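PDB 3P1T: putative histidinol-phosphate aminotransferase from Burkholderia pseudomallei, which probably transfers the amino group of L-histidinol phosphate to 2-oxoglutarate, using pyridoxal 5'-phosphate, in a late step of histidine biosynthesis. Local coordinates for residues F64-E68 with D69-L73; L123-P127 with N128-Q132; T172-Y176 with S177-A181; R222-W225 with F226-G230; A249-A252 with K253-Q257. All blocks are in the same frame, centred on the assembly; numbering follows the deposited sequence.

Contact 1. Residues F64-E68 with D69-L73; sequences FSCPE and DNLML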
loop_
_atom_site.group_PDB
_atom_site.type_symbol
_atom_site.label_atom_id
_atom_site.label_comp_id
_atom_site.label_asym_id
_atom_site.label_seq_id
_atom_site.Cartn_x
_atom_site.Cartn_y
_atom_site.Cartn_z
ATOM N N PHE A 64 3.650 -8.427 -19.730
ATOM C CA PHE A 64 5.039 -8.015 -19.922
ATOM C C PHE A 64 5.900 -9.134 -20.536
ATOM O O PHE A 64 7.090 -8.908 -20.793
ATOM C CB PHE A 64 5.629 -7.549 -18.594
ATOM C CG PHE A 64 5.013 -6.243 -18.153
ATOM C CD1 PHE A 64 5.407 -5.043 -18.723
ATOM C CD2 PHE A 64 4.040 -6.209 -17.159
ATOM C CE1 PHE A 64 4.835 -3.833 -18.318
ATOM C CE2 PHE A 64 3.477 -4.993 -16.749
ATOM C CZ PHE A 64 3.876 -3.818 -17.336
ATOM N N SER A 65 5.279 -10.299 -20.836
ATOM C CA SER A 65 5.884 -11.486 -21.454
ATOM C C SER A 65 7.183 -11.903 -20.720
ATOM O O SER A 65 8.241 -12.072 -21.326
ATOM C CB SER A 65 6.151 -11.257 -22.939
ATOM O OG SER A 65 4.948 -11.045 -23.662
ATOM N N CYS A 66 7.083 -12.083 -19.405
ATOM C CA CYS A 66 8.207 -12.520 -18.583
ATOM C C CYS A 66 7.708 -13.486 -17.524
ATOM O O CYS A 66 6.506 -13.473 -17.249
ATOM C CB CYS A 66 8.894 -11.320 -17.950
ATOM S SG CYS A 66 7.936 -10.547 -16.630
ATOM N N PRO A 67 8.566 -14.295 -16.863
ATOM C CA PRO A 67 8.050 -15.173 -15.807
ATOM C C PRO A 67 7.611 -14.377 -14.580
ATOM O O PRO A 67 8.169 -13.312 -14.298
ATOM C CB PRO A 67 9.241 -16.078 -15.480
ATOM C CG PRO A 67 10.246 -15.838 -16.552
ATOM C CD PRO A 67 10.023 -14.453 -17.018
ATOM N N GLU A 68 6.615 -14.905 -13.845
ATOM C CA GLU A 68 6.079 -14.297 -12.624
ATOM C C GLU A 68 7.176 -14.204 -11.533
ATOM O O GLU A 68 7.120 -13.338 -10.653
ATOM C CB GLU A 68 4.879 -15.119 -12.128
ATOM C CG GLU A 68 4.035 -14.467 -11.044
ATOM C CD GLU A 68 2.921 -15.338 -10.492
ATOM O OE1 GLU A 68 2.287 -16.093 -11.273
ATOM O OE2 GLU A 68 2.657 -15.230 -9.271
ATOM N N ASP A 69 8.193 -15.066 -11.633
ATOM C CA ASP A 69 9.339 -15.122 -10.722
ATOM C C ASP A 69 10.267 -13.902 -10.883
ATOM O O ASP A 69 11.122 -13.660 -10.028
ATOM C CB ASP A 69 10.147 -16.401 -10.982
ATOM C CG ASP A 69 9.341 -17.673 -10.882
ATOM O OD1 ASP A 69 8.946 -18.215 -11.953
ATOM O OD2 ASP A 69 9.149 -18.168 -9.737
ATOM N N ASN A 70 10.114 -13.153 -11.978
ATOM C CA ASN A 70 10.981 -12.023 -12.274
ATOM C C ASN A 70 10.277 -10.665 -12.080
ATOM O O ASN A 70 10.905 -9.628 -12.323
ATOM C CB ASN A 70 11.489 -12.157 -13.707
ATOM C CG ASN A 70 12.499 -13.258 -13.840
ATOM O OD1 ASN A 70 12.238 -14.317 -14.420
ATOM N ND2 ASN A 70 13.638 -13.072 -13.206
ATOM N N LEU A 71 9.016 -10.660 -11.601
ATOM C CA LEU A 71 8.295 -9.409 -11.400
ATOM C C LEU A 71 7.674 -9.353 -10.007
ATOM O O LEU A 71 7.263 -10.376 -9.470
ATOM C CB LEU A 71 7.222 -9.170 -12.476
ATOM C CG LEU A 71 5.964 -9.992 -12.415
ATOM C CD1 LEU A 71 4.854 -9.207 -11.782
ATOM C CD2 LEU A 71 5.523 -10.340 -13.780
HETATM N N MSE A 72 7.594 -8.133 -9.450
HETATM C CA MSE A 72 7.018 -7.816 -8.145
HETATM C C MSE A 72 6.077 -6.601 -8.279
HETATM O O MSE A 72 6.488 -5.579 -8.862
HETATM C CB MSE A 72 8.159 -7.536 -7.173
HETATM C CG MSE A 72 7.723 -7.421 -5.738
HETATM SE SE MSE A 72 9.203 -7.214 -4.513
HETATM C CE MSE A 72 9.595 -5.466 -4.803
ATOM N N LEU A 73 4.809 -6.738 -7.810
ATOM C CA LEU A 73 3.803 -5.667 -7.836
ATOM C C LEU A 73 4.072 -4.762 -6.627
ATOM O O LEU A 73 4.206 -5.269 -5.509
ATOM C CB LEU A 73 2.367 -6.247 -7.847
ATOM C CG LEU A 73 1.176 -5.245 -7.827
ATOM C CD1 LEU A 73 1.181 -4.300 -9.035
ATOM C CD2 LEU A 73 -0.137 -5.977 -7.805
#
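Pro-67 O accepts the backbone N-H of Asn-70 at 3.0 Å, with the donor standing well above the carbonyl plane and not on a lone pair. One residue on, Glu-68 O receives Leu-71 N in a longer, weak bond of 3.4 Å, and Lys-221 NZ grips the same oxygen from helix 214-221. These i to i+3 links define a short 3-10 turn, which carries the chain from the Schellman motif at Ser-65, where helix 52-64 stops, into edge strand 71-74 of the large mixed sheet. With its CG beside its own backbone N (chi1 -72°), Asn-70 lays OD1 against the proline ring, 3.3 Å from Pro-67 CG, while its ND2 bonds outward to Gly-212 O, beside the strand partner 208-211. Ahead of the strand, Leu-71 CD2 touches Cys-66 SG at 3.7 Å; both side chains also rest on Phe-211, and Leu-71 packs further against Met-57, Leu-60 and Ala-61 of helix 52-64.

Contact 2. Residues L123-P127 with N128-Q132; sequences LLLDP and NDLAQ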
loop_
_atom_site.group_PDB
_atom_site.type_symbol
_atom_site.label_atom_id
_atom_site.label_comp_id
_atom_site.label_asym_id
_atom_site.label_seq_id
_atom_site.Cartn_x
_atom_site.Cartn_y
_atom_site.Cartn_z
ATOM N N LEU A 123 21.499 19.188 -20.795
ATOM C CA LEU A 123 20.651 18.435 -19.855
ATOM C C LEU A 123 20.932 16.921 -19.924
ATOM O O LEU A 123 20.118 16.097 -19.485
ATOM C CB LEU A 123 19.151 18.706 -20.074
ATOM C CG LEU A 123 18.719 20.166 -20.056
ATOM C CD1 LEU A 123 17.260 20.284 -20.399
ATOM C CD2 LEU A 123 19.032 20.827 -18.725
ATOM N N LEU A 124 22.125 16.582 -20.398
ATOM C CA LEU A 124 22.660 15.228 -20.483
ATOM C C LEU A 124 23.493 14.915 -19.240
ATOM O O LEU A 124 23.959 15.843 -18.578
ATOM C CB LEU A 124 23.524 15.134 -21.749
ATOM C CG LEU A 124 22.890 14.690 -23.070
ATOM C CD1 LEU A 124 21.575 15.444 -23.408
ATOM C CD2 LEU A 124 23.910 14.810 -24.190
ATOM N N LEU A 125 23.723 13.624 -18.939
ATOM C CA LEU A 125 24.523 13.252 -17.769
ATOM C C LEU A 125 25.954 13.762 -17.915
ATOM O O LEU A 125 26.527 13.647 -19.000
ATOM C CB LEU A 125 24.513 11.737 -17.532
ATOM C CG LEU A 125 23.159 11.133 -17.170
ATOM C CD1 LEU A 125 23.280 9.673 -16.961
ATOM C CD2 LEU A 125 22.593 11.751 -15.909
ATOM N N ASP A 126 26.503 14.377 -16.830
ATOM C CA ASP A 126 27.863 14.921 -16.805
ATOM C C ASP A 126 28.860 13.771 -16.875
ATOM O O ASP A 126 28.895 12.931 -15.976
ATOM C CB ASP A 126 28.102 15.797 -15.564
ATOM C CG ASP A 126 29.380 16.626 -15.561
ATOM O OD1 ASP A 126 30.379 16.194 -16.182
ATOM O OD2 ASP A 126 29.404 17.671 -14.883
ATOM N N PRO A 127 29.677 13.720 -17.946
ATOM C CA PRO A 127 30.627 12.596 -18.105
ATOM C C PRO A 127 31.639 12.446 -16.969
ATOM O O PRO A 127 32.095 11.324 -16.734
ATOM C CB PRO A 127 31.370 12.940 -19.396
ATOM C CG PRO A 127 30.467 13.874 -20.128
ATOM C CD PRO A 127 29.739 14.651 -19.094
ATOM N N ASN A 128 32.008 13.562 -16.299
ATOM C CA ASN A 128 32.983 13.584 -15.208
ATOM C C ASN A 128 32.431 12.904 -13.988
ATOM O O ASN A 128 33.168 12.175 -13.331
ATOM C CB ASN A 128 33.407 15.013 -14.857
ATOM C CG ASN A 128 33.994 15.767 -16.021
ATOM O OD1 ASN A 128 34.983 15.350 -16.637
ATOM N ND2 ASN A 128 33.367 16.879 -16.370
ATOM N N ASP A 129 31.147 13.134 -13.680
ATOM C CA ASP A 129 30.469 12.495 -12.559
ATOM C C ASP A 129 30.174 11.022 -12.903
ATOM O O ASP A 129 30.353 10.148 -12.060
ATOM C CB ASP A 129 29.177 13.253 -12.194
ATOM C CG ASP A 129 29.367 14.651 -11.633
ATOM O OD1 ASP A 129 30.405 14.893 -10.964
ATOM O OD2 ASP A 129 28.435 15.478 -11.773
ATOM N N LEU A 130 29.775 10.749 -14.157
ATOM C CA LEU A 130 29.453 9.414 -14.657
ATOM C C LEU A 130 30.685 8.501 -14.598
ATOM O O LEU A 130 30.552 7.305 -14.368
ATOM C CB LEU A 130 28.926 9.556 -16.082
ATOM C CG LEU A 130 28.152 8.397 -16.690
ATOM C CD1 LEU A 130 27.039 7.925 -15.783
ATOM C CD2 LEU A 130 27.576 8.793 -18.051
ATOM N N ALA A 131 31.876 9.086 -14.711
ATOM C CA ALA A 131 33.156 8.385 -14.616
ATOM C C ALA A 131 33.489 7.989 -13.166
ATOM O O ALA A 131 34.372 7.150 -12.973
ATOM C CB ALA A 131 34.262 9.268 -15.165
ATOM N N GLN A 132 32.804 8.598 -12.160
ATOM C CA GLN A 132 33.051 8.333 -10.741
ATOM C C GLN A 132 32.213 7.136 -10.266
ATOM O O GLN A 132 32.379 6.695 -9.123
ATOM C CB GLN A 132 32.778 9.582 -9.871
ATOM C CG GLN A 132 33.811 10.709 -10.065
ATOM C CD GLN A 132 33.542 11.952 -9.241
ATOM O OE1 GLN A 132 33.556 11.935 -7.999
ATOM N NE2 GLN A 132 33.401 13.082 -9.920
HETATM O O HOH W 1 32.063 18.015 -13.801
#
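Asp-126 OD1 takes two donors from Asn-128: the backbone N at 3.1 Å, bonding at 153° on the anti side of the carboxylate and 34° out of its plane, and ND2, whose bond of 3.1 Å is weak. The aspartate holds its CG anti to the backbone N (chi1 -169°), which swings the carboxylate back over the first turn of helix. A water joins the two side chains a second time, donating to Asp-126 OD2 and accepting from Asn-128 ND2. This is N-capping of helix 127-130, with Pro-127 as its first residue; Asp-126 O also receives Leu-130 N at 3.0 Å, nearly end-on. Just before the cap, Leu-125 CB meets Leu-130 CD2 at 4.3 Å, a loose apolar contact that both residues extend onto Ile-117. The second acid, Asp-129, brings its carboxylate near that of Asp-126, two like charges whose closeness is probably eased because Asp-129 OD2 accepts from Gly-118 N. The backbone of Asp-126 is bonded to Gly-118 as well, just past the end of strand 113-117.

Contact 3. Residues T172-Y176 with S177-A181; sequences TYVDY and SSFRA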
loop_
_atom_site.group_PDB
_atom_site.type_symbol
_atom_site.label_atom_id
_atom_site.label_comp_id
_atom_site.label_asym_id
_atom_site.label_seq_id
_atom_site.Cartn_x
_atom_site.Cartn_y
_atom_site.Cartn_z
ATOM N N THR A 172 9.224 4.898 -16.049
ATOM C CA THR A 172 7.890 5.483 -15.851
ATOM C C THR A 172 7.358 6.121 -17.151
ATOM O O THR A 172 6.161 5.978 -17.460
ATOM C CB THR A 172 7.925 6.532 -14.713
ATOM O OG1 THR A 172 8.126 5.866 -13.471
ATOM C CG2 THR A 172 6.643 7.357 -14.606
ATOM N N TYR A 173 8.230 6.802 -17.913
ATOM C CA TYR A 173 7.762 7.528 -19.096
ATOM C C TYR A 173 8.091 6.820 -20.426
ATOM O O TYR A 173 7.918 7.442 -21.471
ATOM C CB TYR A 173 8.365 8.958 -19.097
ATOM C CG TYR A 173 7.854 9.784 -17.931
ATOM C CD1 TYR A 173 6.574 10.342 -17.949
ATOM C CD2 TYR A 173 8.594 9.901 -16.759
ATOM C CE1 TYR A 173 6.054 11.003 -16.833
ATOM C CE2 TYR A 173 8.101 10.599 -15.656
ATOM C CZ TYR A 173 6.829 11.143 -15.695
ATOM O OH TYR A 173 6.348 11.842 -14.613
ATOM N N VAL A 174 8.484 5.532 -20.407
ATOM C CA VAL A 174 8.874 4.781 -21.614
ATOM C C VAL A 174 7.733 4.712 -22.676
ATOM O O VAL A 174 8.042 4.659 -23.863
ATOM C CB VAL A 174 9.355 3.345 -21.271
ATOM C CG1 VAL A 174 8.193 2.441 -20.841
ATOM C CG2 VAL A 174 10.124 2.718 -22.433
ATOM N N ASP A 175 6.448 4.724 -22.275
ATOM C CA ASP A 175 5.347 4.591 -23.241
ATOM C C ASP A 175 5.225 5.818 -24.216
ATOM O O ASP A 175 4.593 5.696 -25.272
ATOM C CB ASP A 175 4.020 4.349 -22.519
ATOM C CG ASP A 175 3.704 2.874 -22.239
ATOM O OD1 ASP A 175 4.547 1.995 -22.590
ATOM O OD2 ASP A 175 2.589 2.591 -21.735
ATOM N N TYR A 176 5.886 6.937 -23.911
ATOM C CA TYR A 176 5.890 8.100 -24.790
ATOM C C TYR A 176 7.229 8.210 -25.530
ATOM O O TYR A 176 7.485 9.230 -26.190
ATOM C CB TYR A 176 5.620 9.375 -23.974
ATOM C CG TYR A 176 4.379 9.279 -23.115
ATOM C CD1 TYR A 176 3.104 9.329 -23.684
ATOM C CD2 TYR A 176 4.474 9.110 -21.739
ATOM C CE1 TYR A 176 1.958 9.223 -22.895
ATOM C CE2 TYR A 176 3.338 8.995 -20.945
ATOM C CZ TYR A 176 2.084 9.063 -21.523
ATOM O OH TYR A 176 0.980 8.971 -20.714
ATOM N N SER A 177 8.094 7.177 -25.410
ATOM C CA SER A 177 9.424 7.217 -25.997
ATOM C C SER A 177 9.485 6.591 -27.412
ATOM O O SER A 177 8.465 6.190 -28.007
ATOM C CB SER A 177 10.428 6.518 -25.092
ATOM O OG SER A 177 10.273 5.111 -25.158
ATOM N N SER A 178 10.718 6.571 -27.954
ATOM C CA SER A 178 11.087 6.055 -29.270
ATOM C C SER A 178 11.681 4.652 -29.148
ATOM O O SER A 178 12.027 4.050 -30.162
ATOM C CB SER A 178 12.096 6.997 -29.929
ATOM O OG SER A 178 11.691 8.353 -29.853
ATOM N N PHE A 179 11.806 4.135 -27.912
ATOM C CA PHE A 179 12.427 2.838 -27.660
ATOM C C PHE A 179 11.446 1.864 -26.955
ATOM O O PHE A 179 11.872 1.023 -26.168
ATOM C CB PHE A 179 13.730 3.014 -26.842
ATOM C CG PHE A 179 13.666 3.791 -25.539
ATOM C CD1 PHE A 179 13.445 3.137 -24.329
ATOM C CD2 PHE A 179 13.931 5.157 -25.509
ATOM C CE1 PHE A 179 13.441 3.841 -23.123
ATOM C CE2 PHE A 179 13.917 5.860 -24.299
ATOM C CZ PHE A 179 13.670 5.196 -23.118
ATOM N N ARG A 180 10.156 1.918 -27.315
ATOM C CA ARG A 180 9.143 1.013 -26.772
ATOM C C ARG A 180 9.372 -0.430 -27.228
ATOM O O ARG A 180 9.063 -1.355 -26.475
ATOM C CB ARG A 180 7.734 1.446 -27.178
ATOM C CG ARG A 180 7.260 2.732 -26.522
ATOM C CD ARG A 180 5.832 3.046 -26.938
ATOM N NE ARG A 180 4.881 2.078 -26.391
ATOM C CZ ARG A 180 3.647 1.888 -26.841
ATOM N NH1 ARG A 180 3.204 2.571 -27.885
ATOM N NH2 ARG A 180 2.857 0.993 -26.269
ATOM N N ALA A 181 9.912 -0.623 -28.450
ATOM C CA ALA A 181 10.191 -1.946 -29.038
ATOM C C ALA A 181 11.233 -2.741 -28.211
ATOM O O ALA A 181 11.127 -3.962 -28.088
ATOM C CB ALA A 181 10.684 -1.789 -30.472
HETATM O O HOH W 2 5.838 0.108 -24.131
HETATM O O HOH W 3 5.542 6.274 -27.805
#
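The Phe-179 ring carries Ser-177 OG over the centre of one face, 3.5 Å above its plane, while Val-174 CG2 reaches CE1 of the same ring obliquely at 3.6 Å. The Arg-180 guanidinium has a water at its edge, in plane, and is turned 62° from the Asp-175 carboxylate. That water accepts from Arg-180 NE and donates to Asp-175 OD1, bridging an ion pair that is long when measured directly, 3.8 Å from OD1 to NE. At the heart of the turn Val-174 O accepts two donors: Ser-177 OG, at 2.6 Å in the carbonyl plane and on a lone pair, and Ser-177 N, at 3.0 Å from above that plane. The hydroxyl sits between the serine's backbone N and carbonyl carbon (chi1 75°), from where it also accepts Phe-179 N, closing an ST turn directly after the 3-10 segment. A second water ties Asp-175 O to Ser-177 O. In this class I/II aminotransferase the loop follows parallel strand 166-170, and Tyr-173, which bonds to Asn-24 through its hydroxyl, lies beside a bound tartrate, consistent with a pocket there. Helix 244-267 packs alongside: Arg-180 pairs with its Glu-248 and Asp-175, whose OD2 also bonds to Ser-199 OG, with its Arg-247, while Val-174 packs on Arg-194 of strand 190-195.

Contact 4. Residues R222-W225 with F226-G230; sequences RKQW and FCNVG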
loop_
_atom_site.group_PDB
_atom_site.type_symbol
_atom_site.label_atom_id
_atom_site.label_comp_id
_atom_site.label_asym_id
_atom_site.label_seq_id
_atom_site.Cartn_x
_atom_site.Cartn_y
_atom_site.Cartn_z
ATOM N N ARG A 222 9.175 -11.622 0.006
ATOM C CA ARG A 222 9.145 -12.133 1.383
ATOM C C ARG A 222 9.000 -10.988 2.416
ATOM O O ARG A 222 8.415 -11.185 3.482
ATOM C CB ARG A 222 10.437 -12.936 1.677
ATOM C CG ARG A 222 10.236 -14.437 1.788
ATOM C CD ARG A 222 11.533 -15.194 2.040
ATOM N NE ARG A 222 12.234 -15.539 0.799
ATOM C CZ ARG A 222 13.526 -15.307 0.559
ATOM N NH1 ARG A 222 14.285 -14.704 1.476
ATOM N NH2 ARG A 222 14.066 -15.660 -0.600
ATOM N N LYS A 223 9.515 -9.797 2.089
ATOM C CA LYS A 223 9.471 -8.662 3.016
ATOM C C LYS A 223 8.219 -7.790 2.789
ATOM O O LYS A 223 7.896 -6.975 3.660
ATOM C CB LYS A 223 10.757 -7.808 2.911
ATOM C CG LYS A 223 11.957 -8.558 3.483
ATOM C CD LYS A 223 13.246 -7.825 3.397
ATOM C CE LYS A 223 14.351 -8.660 3.984
ATOM N NZ LYS A 223 15.615 -7.893 4.087
ATOM N N GLN A 224 7.481 -8.011 1.692
ATOM C CA GLN A 224 6.276 -7.234 1.398
ATOM C C GLN A 224 5.174 -7.526 2.405
ATOM O O GLN A 224 5.172 -8.573 3.064
ATOM C CB GLN A 224 5.768 -7.483 -0.016
ATOM C CG GLN A 224 6.661 -6.905 -1.103
ATOM C CD GLN A 224 5.990 -6.992 -2.448
ATOM O OE1 GLN A 224 5.850 -8.077 -3.042
ATOM N NE2 GLN A 224 5.502 -5.852 -2.925
ATOM N N TRP A 225 4.265 -6.570 2.555
ATOM C CA TRP A 225 3.185 -6.681 3.506
ATOM C C TRP A 225 2.120 -7.600 2.989
ATOM O O TRP A 225 1.947 -7.724 1.775
ATOM C CB TRP A 225 2.601 -5.303 3.798
ATOM C CG TRP A 225 3.585 -4.308 4.347
ATOM C CD1 TRP A 225 4.591 -4.557 5.233
ATOM C CD2 TRP A 225 3.548 -2.879 4.170
ATOM N NE1 TRP A 225 5.241 -3.389 5.548
ATOM C CE2 TRP A 225 4.609 -2.340 4.926
ATOM C CE3 TRP A 225 2.754 -2.004 3.390
ATOM C CZ2 TRP A 225 4.890 -0.969 4.944
ATOM C CZ3 TRP A 225 3.015 -0.642 3.426
ATOM C CH2 TRP A 225 4.079 -0.139 4.181
ATOM N N PHE A 226 1.394 -8.248 3.908
ATOM C CA PHE A 226 0.285 -9.105 3.541
ATOM C C PHE A 226 -0.833 -8.246 2.923
ATOM O O PHE A 226 -1.162 -7.191 3.483
ATOM C CB PHE A 226 -0.212 -9.895 4.766
ATOM C CG PHE A 226 -1.528 -10.601 4.538
ATOM C CD1 PHE A 226 -1.612 -11.699 3.682
ATOM C CD2 PHE A 226 -2.690 -10.145 5.137
ATOM C CE1 PHE A 226 -2.840 -12.313 3.425
ATOM C CE2 PHE A 226 -3.909 -10.777 4.899
ATOM C CZ PHE A 226 -3.976 -11.848 4.039
ATOM N N CYS A 227 -1.370 -8.677 1.750
ATOM C CA CYS A 227 -2.449 -8.004 1.030
ATOM C C CYS A 227 -2.049 -6.528 0.770
ATOM O O CYS A 227 -2.821 -5.580 1.007
ATOM C CB CYS A 227 -3.760 -8.131 1.815
ATOM S SG CYS A 227 -5.240 -7.482 0.974
ATOM N N ASN A 228 -0.802 -6.352 0.292
ATOM C CA ASN A 228 -0.204 -5.052 -0.004
ATOM C C ASN A 228 -1.074 -4.244 -0.994
ATOM O O ASN A 228 -1.226 -3.024 -0.834
ATOM C CB ASN A 228 1.200 -5.259 -0.556
ATOM C CG ASN A 228 2.009 -4.000 -0.757
ATOM O OD1 ASN A 228 2.024 -3.061 0.057
ATOM N ND2 ASN A 228 2.759 -3.997 -1.840
ATOM N N VAL A 229 -1.654 -4.930 -1.998
ATOM C CA VAL A 229 -2.547 -4.348 -3.016
ATOM C C VAL A 229 -3.930 -5.010 -2.864
ATOM O O VAL A 229 -4.087 -6.208 -3.074
ATOM C CB VAL A 229 -1.973 -4.481 -4.446
ATOM C CG1 VAL A 229 -2.906 -3.851 -5.475
ATOM C CG2 VAL A 229 -0.592 -3.848 -4.529
ATOM N N GLY A 230 -4.895 -4.223 -2.436
ATOM C CA GLY A 230 -6.258 -4.673 -2.181
ATOM C C GLY A 230 -7.067 -5.066 -3.395
ATOM O O GLY A 230 -6.665 -4.837 -4.534
#
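With CG anti to its backbone N (chi1 -173°), Asn-228 sends its amide back toward Gln-224, whose CG lies beside the backbone N before the chain runs out extended to deliver an amide of its own. Both belong to the loop that joins helix 214-221 to helix 231-241, part of the dimer interface in this aminotransferase. The two side chains cross at about a right angle, with amide planes 69° apart, and Gln-224 NE2 comes 3.5 Å from Asn-228 ND2. Two donors so near would be awkward, yet both nitrogens bond to the carboxylate of Glu-79, which explains their meeting, and Gln-224 NE2 also bonds to Leu-73 O. Cys-227 takes left-handed helical backbone angles, and the chain doubles back so that Asn-228 CB lies 3.5 Å from Trp-225 O. The indole serves the dimer: it stacks on Trp-225 of the second subunit, and its NE1 bonds to Asp-82 of that subunit. Phe-226 N likewise reaches across, to Asp-78 of the second subunit. Within the loop, Asn-228 OD1 approaches the six-membered part of the indole obliquely, 3.6 Å from Trp-225 CE3, with amide and ring planes 83° apart.

Contact 5. Residues A249-A252 with K253-Q257; sequences AHIA and KTLAQ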
loop_
_atom_site.group_PDB
_atom_site.type_symbol
_atom_site.label_atom_id
_atom_site.label_comp_id
_atom_site.label_asym_id
_atom_site.label_seq_id
_atom_site.Cartn_x
_atom_site.Cartn_y
_atom_site.Cartn_z
ATOM N N ALA A 249 -4.224 4.861 -28.259
ATOM C CA ALA A 249 -4.845 6.092 -28.756
ATOM C C ALA A 249 -4.351 7.306 -27.937
ATOM O O ALA A 249 -4.090 8.370 -28.505
ATOM C CB ALA A 249 -6.364 5.977 -28.697
ATOM N N HIS A 250 -4.169 7.118 -26.615
ATOM C CA HIS A 250 -3.664 8.145 -25.708
ATOM C C HIS A 250 -2.195 8.441 -26.025
ATOM O O HIS A 250 -1.804 9.605 -26.040
ATOM C CB HIS A 250 -3.849 7.715 -24.232
ATOM C CG HIS A 250 -2.921 8.392 -23.287
ATOM N ND1 HIS A 250 -3.087 9.713 -22.935
ATOM C CD2 HIS A 250 -1.823 7.912 -22.660
ATOM C CE1 HIS A 250 -2.096 9.997 -22.103
ATOM N NE2 HIS A 250 -1.307 8.949 -21.912
ATOM N N ILE A 251 -1.390 7.394 -26.275
ATOM C CA ILE A 251 0.034 7.529 -26.586
ATOM C C ILE A 251 0.185 8.308 -27.901
ATOM O O ILE A 251 0.924 9.296 -27.929
ATOM C CB ILE A 251 0.709 6.123 -26.639
ATOM C CG1 ILE A 251 0.855 5.555 -25.192
ATOM C CG2 ILE A 251 2.067 6.168 -27.363
ATOM C CD1 ILE A 251 1.250 4.071 -25.083
ATOM N N ALA A 252 -0.562 7.899 -28.956
ATOM C CA ALA A 252 -0.530 8.514 -30.282
ATOM C C ALA A 252 -0.875 10.006 -30.219
ATOM O O ALA A 252 -0.130 10.824 -30.775
ATOM C CB ALA A 252 -1.489 7.792 -31.214
ATOM N N LYS A 253 -1.970 10.353 -29.510
ATOM C CA LYS A 253 -2.456 11.726 -29.322
ATOM C C LYS A 253 -1.431 12.542 -28.529
ATOM O O LYS A 253 -1.169 13.687 -28.897
ATOM C CB LYS A 253 -3.823 11.701 -28.610
ATOM C CG LYS A 253 -4.510 13.045 -28.366
ATOM C CD LYS A 253 -5.868 12.791 -27.704
ATOM C CE LYS A 253 -6.587 14.045 -27.284
ATOM N NZ LYS A 253 -7.928 13.742 -26.708
ATOM N N THR A 254 -0.824 11.951 -27.483
ATOM C CA THR A 254 0.176 12.636 -26.674
ATOM C C THR A 254 1.420 12.969 -27.538
ATOM O O THR A 254 1.889 14.107 -27.455
ATOM C CB THR A 254 0.537 11.815 -25.444
ATOM O OG1 THR A 254 -0.641 11.661 -24.647
ATOM C CG2 THR A 254 1.607 12.474 -24.608
ATOM N N LEU A 255 1.919 12.019 -28.382
ATOM C CA LEU A 255 3.091 12.249 -29.247
ATOM C C LEU A 255 2.843 13.397 -30.252
ATOM O O LEU A 255 3.760 14.184 -30.547
ATOM C CB LEU A 255 3.511 10.978 -30.036
ATOM C CG LEU A 255 3.855 9.658 -29.298
ATOM C CD1 LEU A 255 4.527 8.673 -30.241
ATOM C CD2 LEU A 255 4.748 9.868 -28.117
ATOM N N ALA A 256 1.612 13.472 -30.784
ATOM C CA ALA A 256 1.187 14.478 -31.768
ATOM C C ALA A 256 0.999 15.853 -31.114
ATOM O O ALA A 256 1.414 16.858 -31.699
ATOM C CB ALA A 256 -0.106 14.042 -32.444
ATOM N N GLN A 257 0.382 15.896 -29.909
ATOM C CA GLN A 257 0.162 17.137 -29.164
ATOM C C GLN A 257 1.497 17.667 -28.597
ATOM O O GLN A 257 1.687 18.889 -28.583
ATOM C CB GLN A 257 -0.871 16.951 -28.054
ATOM C CG GLN A 257 -2.309 16.852 -28.543
ATOM C CD GLN A 257 -2.805 18.136 -29.166
ATOM O OE1 GLN A 257 -2.844 19.200 -28.531
ATOM N NE2 GLN A 257 -3.205 18.057 -30.428
#
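Thr-254 leans back along the helix onto His-250. Its CB lies 3.3 Å from His-250 O and somewhat farther from Ile-251 O. OG1, set anti to the threonine's own carbonyl carbon (chi1 -62°), donates to His-250 O at 2.7 Å; CG2 points off to Tyr-176. The backbone N of Thr-254 bonds to the same oxygen at 2.9 Å, and the two donors arrive from opposite faces of the carbonyl plane, so this oxygen is held from both sides. The hydroxyl also lies over one face of the imidazole, 3.4 Å from His-250 CE1. Beyond that, the ring directs its NE2 to the hydroxyl of Tyr-176, the two rings meeting at about 80°. On a neighbouring face of the helix, Leu-255 CG rests 3.3 Å from Ile-251 O, the acceptor of Leu-255 N, while the side chains themselves meet more loosely. Lys-253 N to Ala-249 O and Ala-256 N to Ala-252 O complete the run of i to i+4 bonds. The arrangement is that of an alpha-helix with a threonine hydroxyl doubling a main-chain bond, here within helix 244-267, whose length and place fit the long interdomain helix of fold type I aminotransferases.

How the contacts relate
The five local contacts illustrate how short turns, caps and helical turns join into a fold. Two pairs touch. Contact 1 meets contact 4 where Leu-73 O probably accepts Gln-224 NE2 at 2.9 Å, which ties the edge strand to the dimer loop. Contact 3 meets contact 5 through Tyr-176 OH and His-250 NE2, 2.6 Å apart and probably hydrogen-bonded, which would fasten the loop after strand 166-170 to helix 244-267. In contact 3 the side chain of Tyr-173 lies close beside a bound tartrate, which may mark a pocket. Contact 2 stands apart, its nearest atoms about 12 Å from contact 3. Contacts 4 and 5, on opposite sides of the chain's centre, have centres about 35 Å apart.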